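Local coordinates for protein OBody AM3L15 (Pyrobaculum aerophilum, PDB 4GN5) that is an engineered OB-fold binding domain that, in its crystal assembly, contacts the chain of another protein, consistent with use as a designed protein binder, at residues A[52-57]-A[96-101]; A[22-27]-A[75-80]; A[6-11]-A[41-46]; A[10-15]-A[92-97]. One frame throughout, in Å; residues are numbered along the deposited sequence. Where two conformers were deposited one is given.

How the interactions relate
All four contacts belong to one small OB-fold barrel and the arm that precedes it. Interaction 2 pairs its strands 20-24 and 75-83, and interaction 1 joins strand 50-55 to strand 95-98; their centres lie about 12 Å apart, tied by a salt bridge between E100 OE2 and K79 NZ (2.8 Å). Interactions 3 and 4, with centres about 11 Å apart, both start from the segment before strand 20-24 and hold it against the barrel. T6 of interaction 3 bonds V22 of interaction 2, OG1 to N at 2.6 Å. Interactions 1 and 4 share I96 and F97, and both come within reach of the chain of another protein.

Interaction 1 of 4, residues A[52-57]-A[96-101]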
loop_
_atom_site.group_PDB
_atom_site.type_symbol
_atom_site.label_atom_id
_atom_site.label_comp_id
_atom_site.label_asym_id
_atom_site.label_seq_id
_atom_site.Cartn_x
_atom_site.Cartn_y
_atom_site.Cartn_z
ATOM N N VAL A 52 -1.997 -7.729 7.203
ATOM C CA VAL A 52 -2.810 -6.997 8.155
ATOM C C VAL A 52 -2.814 -5.584 7.572
ATOM O O VAL A 52 -1.752 -4.933 7.531
ATOM C CB VAL A 52 -2.121 -6.988 9.532
ATOM C CG1 VAL A 52 -2.794 -6.037 10.551
ATOM C CG2 VAL A 52 -1.984 -8.397 10.120
ATOM N N TYR A 53 -3.977 -5.129 7.101
ATOM C CA TYR A 53 -4.112 -3.796 6.493
ATOM C C TYR A 53 -4.525 -2.702 7.472
ATOM O O TYR A 53 -5.544 -2.824 8.118
ATOM C CB TYR A 53 -5.168 -3.814 5.370
ATOM C CG TYR A 53 -4.674 -4.410 4.050
ATOM C CD1 TYR A 53 -4.444 -5.789 3.910
ATOM C CD2 TYR A 53 -4.515 -3.580 2.910
ATOM C CE1 TYR A 53 -4.003 -6.328 2.645
ATOM C CE2 TYR A 53 -4.096 -4.129 1.659
ATOM C CZ TYR A 53 -3.862 -5.490 1.558
ATOM O OH TYR A 53 -3.439 -5.981 0.345
ATOM N N LEU A 54 -3.749 -1.646 7.561
ATOM C CA LEU A 54 -4.150 -0.417 8.238
ATOM C C LEU A 54 -4.488 0.628 7.142
ATOM O O LEU A 54 -3.597 1.012 6.406
ATOM C CB LEU A 54 -2.961 0.082 9.077
ATOM C CG LEU A 54 -2.666 -0.822 10.262
ATOM C CD1 LEU A 54 -1.849 -2.096 9.953
ATOM C CD2 LEU A 54 -2.024 0.001 11.292
ATOM N N GLU A 55 -5.699 1.141 7.130
ATOM C CA GLU A 55 -6.112 2.039 6.053
ATOM C C GLU A 55 -6.718 3.248 6.674
ATOM O O GLU A 55 -7.649 3.121 7.479
ATOM C CB GLU A 55 -7.166 1.361 5.180
ATOM C CG GLU A 55 -6.580 0.376 4.272
ATOM C CD GLU A 55 -7.556 -0.037 3.208
ATOM O OE1 GLU A 55 -8.240 -1.032 3.376
ATOM O OE2 GLU A 55 -7.656 0.634 2.182
ATOM N N ARG A 56 -6.165 4.412 6.334
ATOM C CA ARG A 56 -6.602 5.679 6.908
ATOM C C ARG A 56 -8.069 5.796 6.501
ATOM O O ARG A 56 -8.427 5.428 5.389
ATOM C CB ARG A 56 -5.810 6.835 6.322
ATOM C CG ARG A 56 -4.506 7.051 6.966
ATOM C CD ARG A 56 -4.672 7.496 8.436
ATOM N NE ARG A 56 -3.337 7.614 8.993
ATOM C CZ ARG A 56 -3.063 7.906 10.261
ATOM N NH1 ARG A 56 -4.044 8.126 11.144
ATOM N NH2 ARG A 56 -1.794 7.965 10.633
ATOM N N GLY A 57 -8.912 6.248 7.411
ATOM C CA GLY A 57 -10.327 6.272 7.157
ATOM C C GLY A 57 -11.046 5.065 7.736
ATOM O O GLY A 57 -12.248 5.157 7.976
ATOM N N ILE A 96 -6.649 -8.795 7.042
ATOM C CA ILE A 96 -7.025 -8.644 8.448
ATOM C C ILE A 96 -7.008 -7.143 8.715
ATOM O O ILE A 96 -5.988 -6.471 8.465
ATOM C CB ILE A 96 -6.082 -9.418 9.445
ATOM C CG1 ILE A 96 -6.262 -10.946 9.299
ATOM C CG2 ILE A 96 -6.378 -8.952 10.883
ATOM C CD1 ILE A 96 -5.205 -11.843 9.959
ATOM N N PHE A 97 -8.147 -6.629 9.173
ATOM C CA PHE A 97 -8.225 -5.277 9.691
ATOM C C PHE A 97 -8.108 -5.252 11.221
ATOM O O PHE A 97 -9.018 -5.710 11.938
ATOM C CB PHE A 97 -9.487 -4.532 9.127
ATOM C CG PHE A 97 -9.365 -4.194 7.677
ATOM C CD1 PHE A 97 -8.810 -2.968 7.269
ATOM C CD2 PHE A 97 -9.724 -5.104 6.694
ATOM C CE1 PHE A 97 -8.659 -2.654 5.969
ATOM C CE2 PHE A 97 -9.578 -4.793 5.349
ATOM C CZ PHE A 97 -9.053 -3.562 4.965
ATOM N N PRO A 98 -6.963 -4.733 11.735
ATOM C CA PRO A 98 -6.667 -4.858 13.140
ATOM C C PRO A 98 -7.451 -3.896 14.040
ATOM O O PRO A 98 -7.751 -2.755 13.660
ATOM C CB PRO A 98 -5.177 -4.515 13.213
ATOM C CG PRO A 98 -4.993 -3.491 12.144
ATOM C CD PRO A 98 -5.927 -3.957 11.021
ATOM N N SER A 99 -7.715 -4.372 15.248
ATOM C CA SER A 99 -8.126 -3.499 16.323
ATOM C C SER A 99 -7.054 -3.404 17.416
ATOM O O SER A 99 -7.005 -2.407 18.160
ATOM C CB SER A 99 -9.430 -3.989 16.904
ATOM O OG SER A 99 -9.220 -5.206 17.557
ATOM N N GLU A 100 -6.205 -4.419 17.542
ATOM C CA GLU A 100 -5.087 -4.329 18.495
ATOM C C GLU A 100 -3.798 -4.830 17.862
ATOM O O GLU A 100 -3.800 -5.853 17.177
ATOM C CB GLU A 100 -5.346 -5.109 19.764
ATOM C CG GLU A 100 -6.671 -4.842 20.418
ATOM C CD GLU A 100 -7.018 -5.868 21.494
ATOM O OE1 GLU A 100 -6.137 -6.649 21.928
ATOM O OE2 GLU A 100 -8.195 -5.881 21.923
ATOM N N ILE A 101 -2.715 -4.080 18.032
ATOM C CA ILE A 101 -1.406 -4.618 17.675
ATOM C C ILE A 101 -0.505 -4.551 18.890
ATOM O O ILE A 101 -0.216 -3.459 19.369
ATOM C CB ILE A 101 -0.764 -3.843 16.509
ATOM C CG1 ILE A 101 -1.663 -3.897 15.262
ATOM C CG2 ILE A 101 0.693 -4.357 16.267
ATOM C CD1 ILE A 101 -1.183 -2.996 14.044
#
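One backbone bond joins the two strands: Y53 N donates to I96 O at 2.8 Å, approaching nearly along the C=O axis (162° at the oxygen), although the N-H...O angle of 141° is not straight. V52 CA adds a CA-H...O contact to that same oxygen. The strands are splayed by 55°, so beyond this bridge side chains take over. With F97 CG anti to its own carbonyl carbon, the ring lies with one face under Y53 CB, a CH-pi contact 4.1 Å from the CB to the ring centroid, and with its edge against E55, which crosses it obliquely and brings OE1 to 3.1 Å from F97 CE1. P98, whose CB points toward residues 52-57, rests CG 3.7 Å from V52 CG1, while L54 crosses it at about a right angle and meets I101 tip to tip, CD2 to CD1 at 4.2 Å. P98 has no N-H to offer: its CD lies 3.1 Å from Y53 O, which is buried without a hydrogen-bond partner. An alanine in place of F97 would lose the ring from Y53 CB and E55, and would probably loosen the placing of that carboxylate. Further out, L63 and F64 of helix 61-67 cover L54, and V39 and V41 support V52. The E55 carboxylate also pairs with K58 and with a basic side chain of the other protein's chain. This bridge closes the OB barrel, and the ring edge, slightly positive, probably favours a carboxylate already held by cations near the interface.

Interaction 2 of 4, residues A[22-27]-A[75-80]; sequences VVAGWV and VVVIKG
The indole of W26, the one aromatic ring here, leads away from residues 75-80 and packs on S42 and E45. The contact is carried by the two faces of the antiparallel ribbon. One face carries V22, A24, W26, V75, V77 and K79; the other carries V23, V76 and I78, with G25 adding no side chain to it. On the first face V22 CG1, anti to its backbone N, presses obliquely on V77 CG1 at 3.5 Å, tighter than usual contact, while V22 CG2 rests on K79 CG at 3.7 Å. The lysine thus gives its methylenes to the valine and sends NZ on to E100. An alanine at V22 would lose both methyls and would probably leave V77 and the K79 chain less firmly packed. The strands are the first and fourth of the OB-fold barrel, and the corner at G25 carries the first strand from one sheet to the other. Paired bonds hold V23 to I78, the I78 N to V23 O bond measuring 2.8 Å, and G25 to V76, where V76 N meets G25 O at 2.9 Å and 172°. On the second face V23 and I78 lie side by side. Past the corner, the V27 side chain crosses that of V76 at about a right angle, CG2 to CG1 at 3.8 Å.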
loop_
_atom_site.group_PDB
_atom_site.type_symbol
_atom_site.label_atom_id
_atom_site.label_comp_id
_atom_site.label_asym_id
_atom_site.label_seq_id
_atom_site.Cartn_x
_atom_site.Cartn_y
_atom_site.Cartn_z
ATOM N N VAL A 22 -7.151 -13.765 16.468
ATOM C CA VAL A 22 -5.936 -13.217 17.018
ATOM C C VAL A 22 -4.798 -14.023 16.414
ATOM O O VAL A 22 -4.793 -15.247 16.529
ATOM C CB VAL A 22 -5.896 -13.241 18.587
ATOM C CG1 VAL A 22 -4.533 -12.752 19.106
ATOM C CG2 VAL A 22 -7.063 -12.430 19.220
ATOM N N VAL A 23 -3.864 -13.338 15.746
ATOM C CA VAL A 23 -2.683 -14.005 15.228
ATOM C C VAL A 23 -1.463 -13.570 16.031
ATOM O O VAL A 23 -1.448 -12.489 16.624
ATOM C CB VAL A 23 -2.468 -13.801 13.686
ATOM C CG1 VAL A 23 -3.611 -14.419 12.915
ATOM C CG2 VAL A 23 -2.330 -12.300 13.333
ATOM N N ALA A 24 -0.465 -14.446 16.054
ATOM C CA ALA A 24 0.774 -14.269 16.825
ATOM C C ALA A 24 1.935 -14.879 16.014
ATOM O O ALA A 24 1.862 -16.022 15.592
ATOM C CB ALA A 24 0.645 -14.944 18.189
ATOM N N GLY A 25 3.012 -14.138 15.817
ATOM C CA GLY A 25 4.104 -14.686 15.006
ATOM C C GLY A 25 5.086 -13.549 14.857
ATOM O O GLY A 25 5.094 -12.627 15.696
ATOM N N TRP A 26 5.925 -13.595 13.836
ATOM C CA TRP A 26 6.840 -12.498 13.646
ATOM C C TRP A 26 6.436 -11.615 12.478
ATOM O O TRP A 26 5.622 -12.004 11.624
ATOM C CB TRP A 26 8.289 -12.986 13.479
ATOM C CG TRP A 26 8.473 -13.922 12.319
ATOM C CD1 TRP A 26 8.860 -13.596 11.024
ATOM C CD2 TRP A 26 8.237 -15.340 12.336
ATOM N NE1 TRP A 26 8.865 -14.760 10.245
ATOM C CE2 TRP A 26 8.522 -15.832 11.031
ATOM C CE3 TRP A 26 7.888 -16.259 13.356
ATOM C CZ2 TRP A 26 8.443 -17.200 10.707
ATOM C CZ3 TRP A 26 7.832 -17.631 13.036
ATOM C CH2 TRP A 26 8.086 -18.078 11.709
ATOM N N VAL A 27 7.057 -10.439 12.418
ATOM C CA VAL A 27 6.798 -9.536 11.285
ATOM C C VAL A 27 7.605 -10.027 10.094
ATOM O O VAL A 27 8.828 -9.996 10.131
ATOM C CB VAL A 27 7.057 -8.054 11.639
ATOM C CG1 VAL A 27 7.067 -7.227 10.347
ATOM C CG2 VAL A 27 5.946 -7.556 12.654
ATOM N N VAL A 75 8.252 -9.835 17.244
ATOM C CA VAL A 75 7.250 -10.820 17.577
ATOM C C VAL A 75 6.059 -9.984 18.020
ATOM O O VAL A 75 6.205 -9.065 18.871
ATOM C CB VAL A 75 7.726 -11.778 18.706
ATOM C CG1 VAL A 75 6.607 -12.762 19.131
ATOM C CG2 VAL A 75 8.942 -12.541 18.280
ATOM N N VAL A 76 4.902 -10.307 17.449
ATOM C CA VAL A 76 3.668 -9.559 17.630
ATOM C C VAL A 76 2.466 -10.460 17.892
ATOM O O VAL A 76 2.505 -11.661 17.611
ATOM C CB VAL A 76 3.332 -8.644 16.418
ATOM C CG1 VAL A 76 4.464 -7.701 16.158
ATOM C CG2 VAL A 76 2.985 -9.499 15.120
ATOM N N VAL A 77 1.409 -9.857 18.468
ATOM C CA VAL A 77 0.095 -10.459 18.623
ATOM C C VAL A 77 -0.840 -9.384 18.087
ATOM O O VAL A 77 -0.766 -8.199 18.507
ATOM C CB VAL A 77 -0.202 -10.777 20.080
ATOM C CG1 VAL A 77 -1.659 -11.188 20.270
ATOM C CG2 VAL A 77 0.719 -11.906 20.572
ATOM N N ILE A 78 -1.690 -9.780 17.142
ATOM C CA ILE A 78 -2.573 -8.806 16.446
ATOM C C ILE A 78 -3.964 -9.351 16.431
ATOM O O ILE A 78 -4.213 -10.485 15.988
ATOM C CB ILE A 78 -2.157 -8.524 14.999
ATOM C CG1 ILE A 78 -0.795 -7.798 14.987
ATOM C CG2 ILE A 78 -3.261 -7.637 14.277
ATOM C CD1 ILE A 78 -0.289 -7.400 13.533
ATOM N N LYS A 79 -4.874 -8.551 16.947
ATOM C CA LYS A 79 -6.285 -8.907 16.949
ATOM C C LYS A 79 -6.985 -8.134 15.849
ATOM O O LYS A 79 -6.765 -6.956 15.718
ATOM C CB LYS A 79 -6.931 -8.603 18.311
ATOM C CG LYS A 79 -8.348 -9.074 18.438
ATOM C CD LYS A 79 -9.001 -8.463 19.632
ATOM C CE LYS A 79 -8.621 -9.125 20.913
ATOM N NZ LYS A 79 -9.224 -8.474 22.103
ATOM N N GLY A 80 -7.821 -8.815 15.088
ATOM C CA GLY A 80 -8.424 -8.131 13.938
ATOM C C GLY A 80 -9.586 -8.881 13.341
ATOM O O GLY A 80 -9.884 -9.993 13.774
#

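Interaction 3 of 4, residues A[6-11]-A[41-46]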
loop_
_atom_site.group_PDB
_atom_site.type_symbol
_atom_site.label_atom_id
_atom_site.label_comp_id
_atom_site.label_asym_id
_atom_site.label_seq_id
_atom_site.Cartn_x
_atom_site.Cartn_y
_atom_site.Cartn_z
ATOM N N THR A 6 -5.675 -17.189 18.523
ATOM C CA THR A 6 -6.807 -18.015 18.121
ATOM C C THR A 6 -6.600 -18.872 16.895
ATOM O O THR A 6 -7.282 -19.861 16.727
ATOM C CB THR A 6 -8.091 -17.183 17.898
ATOM O OG1 THR A 6 -7.870 -16.258 16.853
ATOM C CG2 THR A 6 -8.510 -16.449 19.145
ATOM N N HIS A 7 -5.699 -18.436 16.025
ATOM C CA HIS A 7 -5.476 -19.105 14.753
ATOM C C HIS A 7 -4.039 -19.029 14.305
ATOM O O HIS A 7 -3.377 -18.069 14.556
ATOM C CB HIS A 7 -6.283 -18.448 13.651
ATOM C CG HIS A 7 -7.752 -18.592 13.807
ATOM N ND1 HIS A 7 -8.478 -17.835 14.687
ATOM C CD2 HIS A 7 -8.631 -19.406 13.190
ATOM C CE1 HIS A 7 -9.745 -18.178 14.604
ATOM N NE2 HIS A 7 -9.863 -19.126 13.701
ATOM N N TRP A 8 -3.606 -20.055 13.602
ATOM C CA TRP A 8 -2.351 -20.054 12.888
ATOM C C TRP A 8 -2.562 -19.238 11.617
ATOM O O TRP A 8 -3.644 -19.242 11.066
ATOM C CB TRP A 8 -1.945 -21.475 12.518
ATOM C CG TRP A 8 -1.512 -22.321 13.678
ATOM C CD1 TRP A 8 -2.291 -23.133 14.420
ATOM C CD2 TRP A 8 -0.198 -22.435 14.209
ATOM N NE1 TRP A 8 -1.552 -23.751 15.384
ATOM C CE2 TRP A 8 -0.259 -23.334 15.280
ATOM C CE3 TRP A 8 1.028 -21.864 13.885
ATOM C CZ2 TRP A 8 0.847 -23.670 16.021
ATOM C CZ3 TRP A 8 2.125 -22.206 14.617
ATOM C CH2 TRP A 8 2.029 -23.099 15.677
ATOM N N THR A 9 -1.531 -18.549 11.159
ATOM C CA THR A 9 -1.666 -17.706 9.985
ATOM C C THR A 9 -2.185 -18.492 8.783
ATOM O O THR A 9 -2.982 -17.993 8.048
ATOM C CB THR A 9 -0.368 -16.959 9.655
ATOM O OG1 THR A 9 0.627 -17.886 9.270
ATOM C CG2 THR A 9 0.107 -16.189 10.827
ATOM N N ALA A 10 -1.739 -19.720 8.608
ATOM C CA ALA A 10 -2.254 -20.594 7.525
ATOM C C ALA A 10 -3.782 -20.927 7.692
ATOM O O ALA A 10 -4.410 -21.377 6.747
ATOM C CB ALA A 10 -1.449 -21.911 7.411
ATOM N N GLU A 11 -4.333 -20.763 8.905
ATOM C CA GLU A 11 -5.783 -20.956 9.136
ATOM C C GLU A 11 -6.606 -19.705 8.819
ATOM O O GLU A 11 -7.813 -19.761 8.924
ATOM C CB GLU A 11 -6.089 -21.423 10.577
ATOM C CG GLU A 11 -5.550 -22.861 10.835
ATOM C CD GLU A 11 -5.635 -23.280 12.272
ATOM O OE1 GLU A 11 -5.427 -22.441 13.207
ATOM O OE2 GLU A 11 -5.927 -24.484 12.456
ATOM N N VAL A 41 2.285 -11.201 8.743
ATOM C CA VAL A 41 2.655 -12.010 9.941
ATOM C C VAL A 41 2.862 -13.440 9.533
ATOM O O VAL A 41 2.024 -14.028 8.836
ATOM C CB VAL A 41 1.531 -12.001 11.058
ATOM C CG1 VAL A 41 1.950 -12.816 12.325
ATOM C CG2 VAL A 41 1.269 -10.594 11.454
ATOM N N SER A 42 3.972 -14.011 10.000
ATOM C CA SER A 42 4.214 -15.415 9.798
ATOM C C SER A 42 4.410 -16.056 11.154
ATOM O O SER A 42 4.907 -15.416 12.078
ATOM C CB SER A 42 5.451 -15.637 8.915
ATOM O OG SER A 42 5.187 -15.123 7.602
ATOM N N ASP A 43 3.979 -17.316 11.255
ATOM C CA ASP A 43 4.290 -18.106 12.422
ATOM C C ASP A 43 4.885 -19.491 12.142
ATOM O O ASP A 43 5.116 -20.282 13.074
ATOM C CB ASP A 43 3.042 -18.242 13.277
ATOM C CG ASP A 43 1.864 -18.791 12.503
ATOM O OD1 ASP A 43 1.988 -19.280 11.346
ATOM O OD2 ASP A 43 0.803 -18.734 13.111
ATOM N N ARG A 44 5.135 -19.771 10.875
ATOM C CA ARG A 44 5.712 -21.039 10.498
ATOM C C ARG A 44 6.821 -20.742 9.482
ATOM O O ARG A 44 6.644 -19.876 8.588
ATOM C CB ARG A 44 4.613 -21.916 9.901
ATOM C CG ARG A 44 5.088 -23.280 9.585
ATOM C CD ARG A 44 3.997 -24.197 9.115
ATOM N NE ARG A 44 4.656 -25.439 8.698
ATOM C CZ ARG A 44 4.604 -25.959 7.475
ATOM N NH1 ARG A 44 5.255 -27.096 7.235
ATOM N NH2 ARG A 44 3.853 -25.375 6.505
ATOM N N GLU A 45 7.968 -21.408 9.612
ATOM C CA GLU A 45 9.050 -21.158 8.665
ATOM C C GLU A 45 8.662 -21.566 7.228
ATOM O O GLU A 45 8.162 -22.683 7.036
ATOM C CB GLU A 45 10.330 -21.916 9.062
ATOM C CG GLU A 45 10.804 -21.628 10.499
ATOM C CD GLU A 45 11.213 -20.185 10.717
ATOM O OE1 GLU A 45 11.030 -19.732 11.872
ATOM O OE2 GLU A 45 11.724 -19.517 9.778
ATOM N N GLY A 46 8.898 -20.680 6.247
ATOM C CA GLY A 46 8.453 -20.876 4.827
ATOM C C GLY A 46 6.926 -21.032 4.694
ATOM O O GLY A 46 6.420 -21.660 3.764
HETATM O O HOH W 1 -0.967 -16.708 14.499
HETATM O O HOH W 2 0.423 -21.147 9.993
#
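No strand pairing links residues 6-11 to 41-46: a 3-10 turn at 9-11 stands beside the end of strand 36-42, with the CA atoms of T9 and S42 6.3 Å apart. The carboxylate of D43 makes the junction, reaching tip to tip with T9. T9 N donates to D43 OD2 at 3.0 Å along a fairly straight path (162°), and T9 OG1 donates to D43 OD1 at 2.8 Å. Both donors stand above the carboxylate plane, the amide by 27° and the hydroxyl by 55°. The hydroxyl and the aspartate CG each sit between their own backbone N and carbonyl carbon, a crowded rotamer that turns both groups into the junction. Threonine suits the place twice over, because its methyl CG2 packs on V41 CG1 at 4.1 Å while its hydroxyl bonds the acid. W8 crosses D43 obliquely, ring and carboxylate planes well inclined, its CE3 3.2 Å from D43 OD2; W8 N, just before the turn, donates to E11 OE1. One water joins A10 N to D43 OD1, and another lies within hydrogen-bonding distance of both H7 O and OD2. K5 makes a weak, long ion pair with OD2. With two protein donors and a water hydrogen-bonding to its oxygens, D43 is likely to stay charged, a negative group tying the segment before the first strand to the end of the second strand of the OB fold.

Interaction 4 of 4, residues A[10-15]-A[92-97]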
loop_
_atom_site.group_PDB
_atom_site.type_symbol
_atom_site.label_atom_id
_atom_site.label_comp_id
_atom_site.label_asym_id
_atom_site.label_seq_id
_atom_site.Cartn_x
_atom_site.Cartn_y
_atom_site.Cartn_z
ATOM N N ALA A 10 -1.739 -19.720 8.608
ATOM C CA ALA A 10 -2.254 -20.594 7.525
ATOM C C ALA A 10 -3.782 -20.927 7.692
ATOM O O ALA A 10 -4.410 -21.377 6.747
ATOM C CB ALA A 10 -1.449 -21.911 7.411
ATOM N N GLU A 11 -4.333 -20.763 8.905
ATOM C CA GLU A 11 -5.783 -20.956 9.136
ATOM C C GLU A 11 -6.606 -19.705 8.819
ATOM O O GLU A 11 -7.813 -19.761 8.924
ATOM C CB GLU A 11 -6.089 -21.423 10.577
ATOM C CG GLU A 11 -5.550 -22.861 10.835
ATOM C CD GLU A 11 -5.635 -23.280 12.272
ATOM O OE1 GLU A 11 -5.427 -22.441 13.207
ATOM O OE2 GLU A 11 -5.927 -24.484 12.456
ATOM N N ILE A 12 -5.974 -18.595 8.454
ATOM C CA ILE A 12 -6.720 -17.425 8.041
ATOM C C ILE A 12 -7.180 -17.631 6.590
ATOM O O ILE A 12 -6.407 -17.454 5.666
ATOM C CB ILE A 12 -5.943 -16.103 8.249
ATOM C CG1 ILE A 12 -5.433 -15.991 9.705
ATOM C CG2 ILE A 12 -6.894 -14.867 7.920
ATOM C CD1 ILE A 12 -6.589 -16.097 10.801
ATOM N N THR A 13 -8.442 -18.034 6.434
ATOM C CA THR A 13 -9.047 -18.375 5.136
ATOM C C THR A 13 -10.341 -17.546 4.874
ATOM O O THR A 13 -10.875 -16.899 5.794
ATOM C CB THR A 13 -9.427 -19.879 5.114
ATOM O OG1 THR A 13 -10.305 -20.131 6.214
ATOM C CG2 THR A 13 -8.253 -20.760 5.343
ATOM N N PRO A 14 -10.820 -17.520 3.614
ATOM C CA PRO A 14 -12.004 -16.699 3.344
ATOM C C PRO A 14 -13.243 -17.072 4.215
ATOM O O PRO A 14 -14.026 -16.160 4.571
ATOM C CB PRO A 14 -12.258 -16.935 1.839
ATOM C CG PRO A 14 -10.833 -17.037 1.300
ATOM C CD PRO A 14 -10.103 -17.876 2.370
ATOM N N ASN A 15 -13.340 -18.330 4.629
ATOM C CA ASN A 15 -14.392 -18.799 5.525
ATOM C C ASN A 15 -14.518 -18.020 6.804
ATOM O O ASN A 15 -15.578 -17.969 7.417
ATOM C CB ASN A 15 -14.180 -20.265 5.841
ATOM C CG ASN A 15 -15.372 -20.897 6.495
ATOM O OD1 ASN A 15 -16.488 -20.824 5.988
ATOM N ND2 ASN A 15 -15.153 -21.545 7.621
ATOM N N THR A 92 -4.727 -11.375 -2.489
ATOM C CA THR A 92 -4.315 -11.927 -1.213
ATOM C C THR A 92 -5.240 -13.048 -0.646
ATOM O O THR A 92 -4.803 -13.856 0.225
ATOM C CB THR A 92 -4.078 -10.866 -0.161
ATOM O OG1 THR A 92 -5.314 -10.220 0.152
ATOM C CG2 THR A 92 -2.941 -9.810 -0.606
ATOM N N GLY A 93 -6.504 -13.086 -1.089
ATOM C CA GLY A 93 -7.470 -14.092 -0.574
ATOM C C GLY A 93 -8.117 -13.677 0.770
ATOM O O GLY A 93 -9.352 -13.809 0.990
ATOM N N VAL A 94 -7.292 -13.139 1.653
ATOM C CA VAL A 94 -7.728 -12.615 2.912
ATOM C C VAL A 94 -7.015 -11.288 3.196
ATOM O O VAL A 94 -5.889 -11.021 2.650
ATOM C CB VAL A 94 -7.505 -13.650 4.089
ATOM C CG1 VAL A 94 -8.454 -14.906 3.974
ATOM C CG2 VAL A 94 -6.004 -14.132 4.187
ATOM N N GLU A 95 -7.608 -10.514 4.100
ATOM C CA GLU A 95 -7.009 -9.309 4.684
ATOM C C GLU A 95 -7.467 -9.331 6.138
ATOM O O GLU A 95 -8.555 -9.837 6.434
ATOM C CB GLU A 95 -7.602 -8.022 4.026
ATOM C CG GLU A 95 -7.463 -8.039 2.470
ATOM C CD GLU A 95 -7.987 -6.765 1.787
ATOM O OE1 GLU A 95 -7.585 -6.491 0.653
ATOM O OE2 GLU A 95 -8.841 -6.079 2.360
ATOM N N ILE A 96 -6.649 -8.795 7.042
ATOM C CA ILE A 96 -7.025 -8.644 8.448
ATOM C C ILE A 96 -7.008 -7.143 8.715
ATOM O O ILE A 96 -5.988 -6.471 8.465
ATOM C CB ILE A 96 -6.082 -9.418 9.445
ATOM C CG1 ILE A 96 -6.262 -10.946 9.299
ATOM C CG2 ILE A 96 -6.378 -8.952 10.883
ATOM C CD1 ILE A 96 -5.205 -11.843 9.959
ATOM N N PHE A 97 -8.147 -6.629 9.173
ATOM C CA PHE A 97 -8.225 -5.277 9.691
ATOM C C PHE A 97 -8.108 -5.252 11.221
ATOM O O PHE A 97 -9.018 -5.710 11.938
ATOM C CB PHE A 97 -9.487 -4.532 9.127
ATOM C CG PHE A 97 -9.365 -4.194 7.677
ATOM C CD1 PHE A 97 -8.810 -2.968 7.269
ATOM C CD2 PHE A 97 -9.724 -5.104 6.694
ATOM C CE1 PHE A 97 -8.659 -2.654 5.969
ATOM C CE2 PHE A 97 -9.578 -4.793 5.349
ATOM C CZ PHE A 97 -9.053 -3.562 4.965
#
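Three side-chain torsions set this hydrophobic meeting. In I12, chi1 of -53° puts CG2 anti to the backbone N and toward the other segment. In V94, chi1 of -69° leaves CG2 in the crowded position between backbone N and carbonyl carbon and sets CG1 anti to the carbonyl carbon, where it meets T13 and P14. I96 continues extended past CG1 (chi2 166°), so that CD1 extends to I12 CG2. I12 CG2 therefore touches two tips, V94 CG2 at 3.9 Å and I96 CD1 at 4.0 Å, and the I12 side chain crosses both of the others at about a right angle. V94 works as a fork: while CG2 meets the isoleucine, CG1 slips against the backbone at the start of P14, 3.4 Å from T13 C. P14 has no N-H, and its puckered ring brings CD within 3.8 Å of V94 CG1 and CG within 3.6 Å of G93 O. No hydrogen bond crosses the contact, which suits the branched aliphatic residues met here. The V94 loop is shaped instead from within: T92 OG1 bonds V94 O at 2.7 Å, and G93 has positive phi, a conformation that favours glycine. V21 and V23 of strand 20-24 and V82 of strand 75-83 also pack on I12. Next along the chain E95 turns away to pair with a basic side chain of the other protein's chain. The segment before the first strand thus packs against the first residues of the fifth strand and the end of the loop between the fourth and fifth, the hairpin loop that in OB folds commonly borders the binding face.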